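Local atomic coordinates of ATP12 ATPase (Paracoccus denitrificans, PDB entry 2R31), a protein that probably acts as a chaperone in the assembly of the F1 sector of ATP synthase. Residues 10-18 with 26-34. Sequence-based numbering, arbitrary orientation.
Sequences RRFWASVGI and AVLLDERPL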
loop_
_atom_site.group_PDB
_atom_site.type_symbol
_atom_site.label_atom_id
_atom_site.label_comp_id
_atom_site.label_asym_id
_atom_site.label_seq_id
_atom_site.Cartn_x
_atom_site.Cartn_y
_atom_site.Cartn_z
ATOM N N ARG A 10 1.463 28.854 2.487
ATOM C CA ARG A 10 0.114 29.287 2.854
ATOM C C ARG A 10 -0.892 28.893 1.797
ATOM O O ARG A 10 -0.586 28.577 0.653
ATOM C CB ARG A 10 0.059 30.785 3.051
ATOM C CG ARG A 10 0.065 31.590 1.729
ATOM C CD ARG A 10 0.343 33.076 2.013
ATOM N NE ARG A 10 0.085 33.875 0.831
ATOM C CZ ARG A 10 0.988 33.943 -0.171
ATOM N NH1 ARG A 10 0.666 34.668 -1.259
ATOM N NH2 ARG A 10 2.160 33.300 -0.155
ATOM N N ARG A 11 -2.153 29.045 2.152
ATOM C CA ARG A 11 -3.238 28.922 1.193
ATOM C C ARG A 11 -3.346 30.254 0.458
ATOM O O ARG A 11 -4.029 31.241 0.840
ATOM C CB ARG A 11 -4.563 28.593 1.778
ATOM C CG ARG A 11 -5.638 28.394 0.779
ATOM C CD ARG A 11 -7.008 28.295 1.277
ATOM N NE ARG A 11 -7.983 28.102 0.215
ATOM C CZ ARG A 11 -8.857 27.192 0.199
ATOM N NH1 ARG A 11 -8.795 26.339 1.248
ATOM N NH2 ARG A 11 -9.700 27.101 -0.832
ATOM N N PHE A 12 -2.678 30.302 -0.669
ATOM C CA PHE A 12 -2.670 31.521 -1.493
ATOM C C PHE A 12 -3.747 31.493 -2.546
ATOM O O PHE A 12 -3.782 32.405 -3.382
ATOM C CB PHE A 12 -1.268 31.760 -2.107
ATOM C CG PHE A 12 -0.865 30.661 -3.039
ATOM C CD1 PHE A 12 -1.232 30.611 -4.369
ATOM C CD2 PHE A 12 -0.077 29.610 -2.587
ATOM C CE1 PHE A 12 -0.811 29.571 -5.168
ATOM C CE2 PHE A 12 0.318 28.564 -3.400
ATOM C CZ PHE A 12 -0.071 28.509 -4.733
ATOM N N TRP A 13 -4.588 30.438 -2.604
ATOM C CA TRP A 13 -5.646 30.304 -3.592
ATOM C C TRP A 13 -6.982 30.418 -2.892
ATOM O O TRP A 13 -7.163 30.008 -1.763
ATOM C CB TRP A 13 -5.541 28.931 -4.329
ATOM C CG TRP A 13 -5.650 27.770 -3.391
ATOM C CD1 TRP A 13 -6.784 27.059 -3.067
ATOM C CD2 TRP A 13 -4.613 27.192 -2.616
ATOM N NE1 TRP A 13 -6.498 26.071 -2.157
ATOM C CE2 TRP A 13 -5.193 26.119 -1.848
ATOM C CE3 TRP A 13 -3.230 27.404 -2.481
ATOM C CZ2 TRP A 13 -4.451 25.369 -0.989
ATOM C CZ3 TRP A 13 -2.515 26.620 -1.592
ATOM C CH2 TRP A 13 -3.129 25.630 -0.874
ATOM N N ALA A 14 -7.963 30.880 -3.661
ATOM C CA ALA A 14 -9.322 30.972 -3.184
ATOM C C ALA A 14 -10.124 29.726 -3.519
ATOM O O ALA A 14 -10.716 29.098 -2.630
ATOM C CB ALA A 14 -10.010 32.262 -3.675
ATOM N N SER A 15 -10.110 29.344 -4.788
ATOM C CA SER A 15 -10.976 28.326 -5.325
ATOM C C SER A 15 -10.215 27.048 -5.706
ATOM O O SER A 15 -9.025 27.091 -6.021
ATOM C CB SER A 15 -11.705 28.813 -6.596
ATOM O OG SER A 15 -10.841 28.903 -7.708
ATOM N N VAL A 16 -10.924 25.925 -5.683
ATOM C CA VAL A 16 -10.405 24.622 -6.067
ATOM C C VAL A 16 -11.461 23.972 -6.987
ATOM O O VAL A 16 -12.662 24.018 -6.681
ATOM C CB VAL A 16 -10.135 23.699 -4.880
ATOM C CG1 VAL A 16 -9.536 22.404 -5.331
ATOM C CG2 VAL A 16 -9.208 24.397 -3.887
ATOM N N GLY A 17 -11.023 23.329 -8.048
ATOM C CA GLY A 17 -11.933 22.558 -8.910
ATOM C C GLY A 17 -11.118 21.473 -9.649
ATOM O O GLY A 17 -9.947 21.278 -9.321
ATOM N N ILE A 18 -11.775 20.807 -10.592
ATOM C CA ILE A 18 -11.123 19.788 -11.373
ATOM C C ILE A 18 -11.475 19.960 -12.857
ATOM O O ILE A 18 -12.473 20.602 -13.185
ATOM C CB ILE A 18 -11.467 18.353 -10.891
ATOM C CG1 ILE A 18 -12.920 17.956 -11.113
ATOM C CG2 ILE A 18 -11.050 18.208 -9.414
ATOM C CD1 ILE A 18 -13.202 16.487 -10.912
ATOM N N ALA A 26 -6.976 16.985 -13.990
ATOM C CA ALA A 26 -6.190 17.995 -13.287
ATOM C C ALA A 26 -7.011 18.527 -12.112
ATOM O O ALA A 26 -8.247 18.568 -12.132
ATOM C CB ALA A 26 -5.846 19.138 -14.213
ATOM N N VAL A 27 -6.270 18.963 -11.083
ATOM C CA VAL A 27 -6.844 19.673 -9.940
ATOM C C VAL A 27 -6.417 21.120 -10.046
ATOM O O VAL A 27 -5.212 21.376 -10.178
ATOM C CB VAL A 27 -6.366 19.051 -8.614
ATOM C CG1 VAL A 27 -6.851 19.873 -7.397
ATOM C CG2 VAL A 27 -6.876 17.611 -8.506
ATOM N N LEU A 28 -7.375 22.033 -10.042
ATOM C CA LEU A 28 -7.151 23.445 -10.302
ATOM C C LEU A 28 -7.227 24.254 -9.029
ATOM O O LEU A 28 -8.210 24.212 -8.301
ATOM C CB LEU A 28 -8.243 23.967 -11.265
ATOM C CG LEU A 28 -8.484 23.193 -12.563
ATOM C CD1 LEU A 28 -9.640 23.805 -13.361
ATOM C CD2 LEU A 28 -7.186 23.195 -13.306
ATOM N N LEU A 29 -6.196 25.037 -8.797
ATOM C CA LEU A 29 -6.126 26.023 -7.694
ATOM C C LEU A 29 -6.278 27.374 -8.354
ATOM O O LEU A 29 -5.365 27.765 -9.108
ATOM C CB LEU A 29 -4.825 25.914 -6.914
ATOM C CG LEU A 29 -4.464 24.547 -6.352
ATOM C CD1 LEU A 29 -3.152 24.615 -5.530
ATOM C CD2 LEU A 29 -5.580 24.013 -5.508
ATOM N N ASP A 30 -7.394 28.071 -8.116
ATOM C CA ASP A 30 -7.681 29.305 -8.830
ATOM C C ASP A 30 -7.363 29.150 -10.323
ATOM O O ASP A 30 -6.653 29.968 -10.890
ATOM C CB ASP A 30 -6.961 30.522 -8.245
ATOM C CG ASP A 30 -7.664 31.027 -7.020
ATOM O OD1 ASP A 30 -8.849 30.696 -6.756
ATOM O OD2 ASP A 30 -7.007 31.793 -6.287
ATOM N N GLU A 31 -7.923 28.089 -10.896
ATOM C CA GLU A 31 -7.958 27.827 -12.333
ATOM C C GLU A 31 -6.623 27.386 -12.896
ATOM O O GLU A 31 -6.484 27.245 -14.100
ATOM C CB GLU A 31 -8.481 29.007 -13.157
ATOM C CG GLU A 31 -9.870 29.420 -12.676
ATOM C CD GLU A 31 -10.953 28.403 -12.845
ATOM O OE1 GLU A 31 -10.826 27.433 -13.650
ATOM O OE2 GLU A 31 -12.033 28.533 -12.199
ATOM N N ARG A 32 -5.642 27.091 -12.080
ATOM C CA ARG A 32 -4.339 26.634 -12.505
ATOM C C ARG A 32 -4.073 25.218 -12.079
ATOM O O ARG A 32 -4.174 24.914 -10.866
ATOM C CB ARG A 32 -3.262 27.486 -11.880
ATOM C CG ARG A 32 -1.892 27.122 -12.308
ATOM C CD ARG A 32 -0.882 27.899 -11.458
ATOM N NE ARG A 32 0.446 27.744 -11.929
ATOM C CZ ARG A 32 1.435 28.572 -11.561
ATOM N NH1 ARG A 32 1.223 29.571 -10.702
ATOM N NH2 ARG A 32 2.638 28.357 -12.056
ATOM N N PRO A 33 -3.712 24.291 -12.989
ATOM C CA PRO A 33 -3.420 22.927 -12.564
ATOM C C PRO A 33 -2.295 22.813 -11.577
ATOM O O PRO A 33 -1.175 23.321 -11.732
ATOM C CB PRO A 33 -3.017 22.230 -13.878
ATOM C CG PRO A 33 -3.679 23.000 -14.907
ATOM C CD PRO A 33 -3.607 24.461 -14.462
ATOM N N LEU A 34 -2.552 22.069 -10.517
ATOM C CA LEU A 34 -1.576 21.620 -9.520
ATOM C C LEU A 34 -0.480 20.839 -10.212
ATOM O O LEU A 34 -0.768 20.102 -11.124
ATOM C CB LEU A 34 -2.322 20.727 -8.491
ATOM C CG LEU A 34 -1.581 20.073 -7.370
ATOM C CD1 LEU A 34 -0.925 21.111 -6.470
ATOM C CD2 LEU A 34 -2.542 19.258 -6.511
HETATM O O HOH W 1 -4.283 32.261 -6.437
HETATM O O HOH W 2 -9.931 26.562 -9.332
HETATM O O HOH W 3 -12.122 29.926 -9.835
#
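Asp30 grips Ala14 and Ser15 at the open end of the antiparallel beta hairpin of strands 16-21 and 24-29. Gly17 and Leu28 form a hydrogen-bonded pair, with Gly17 N to Leu28 O at 3.0 Å and Leu28 N to Gly17 O at 2.8 Å. A type I' turn runs from Leu29 to Arg32. Asp30 N still bonds to Ser15 O at 2.8 Å. The Asp30 carboxylate adds bonds just before strand 16-21: OD2 accepts Ala14 N at 2.9 Å and OD1 accepts Ser15 N at 2.7 Å, both from above its plane. In the conformer described, Ser15 OG also reaches the anti lone pair of OD1 at 2.8 Å; its chi1 of 72° sets the hydroxyl between the backbone N and carbonyl carbon. These three bonds probably limit rotation of the carboxylate. Leu29 CD2 sits over the face of the five-membered ring of Trp13, 4.0 Å from the centroid, in a CH-pi contact. The opposite face carries Arg11 CG. Trp13 NE1 donates a hydrogen bond to Trp57 O, tying the loop before the hairpin to helix 47-58. Replacing Trp13 with an alanine would probably leave Leu29 without its aromatic platform and Trp57 O without its indole donor. Val16 CG2 lies alongside Leu29, on the sheet face that packs on this helix. One water donates to both Phe12 O and Asp30 OD2, 2.8 Å from OD2.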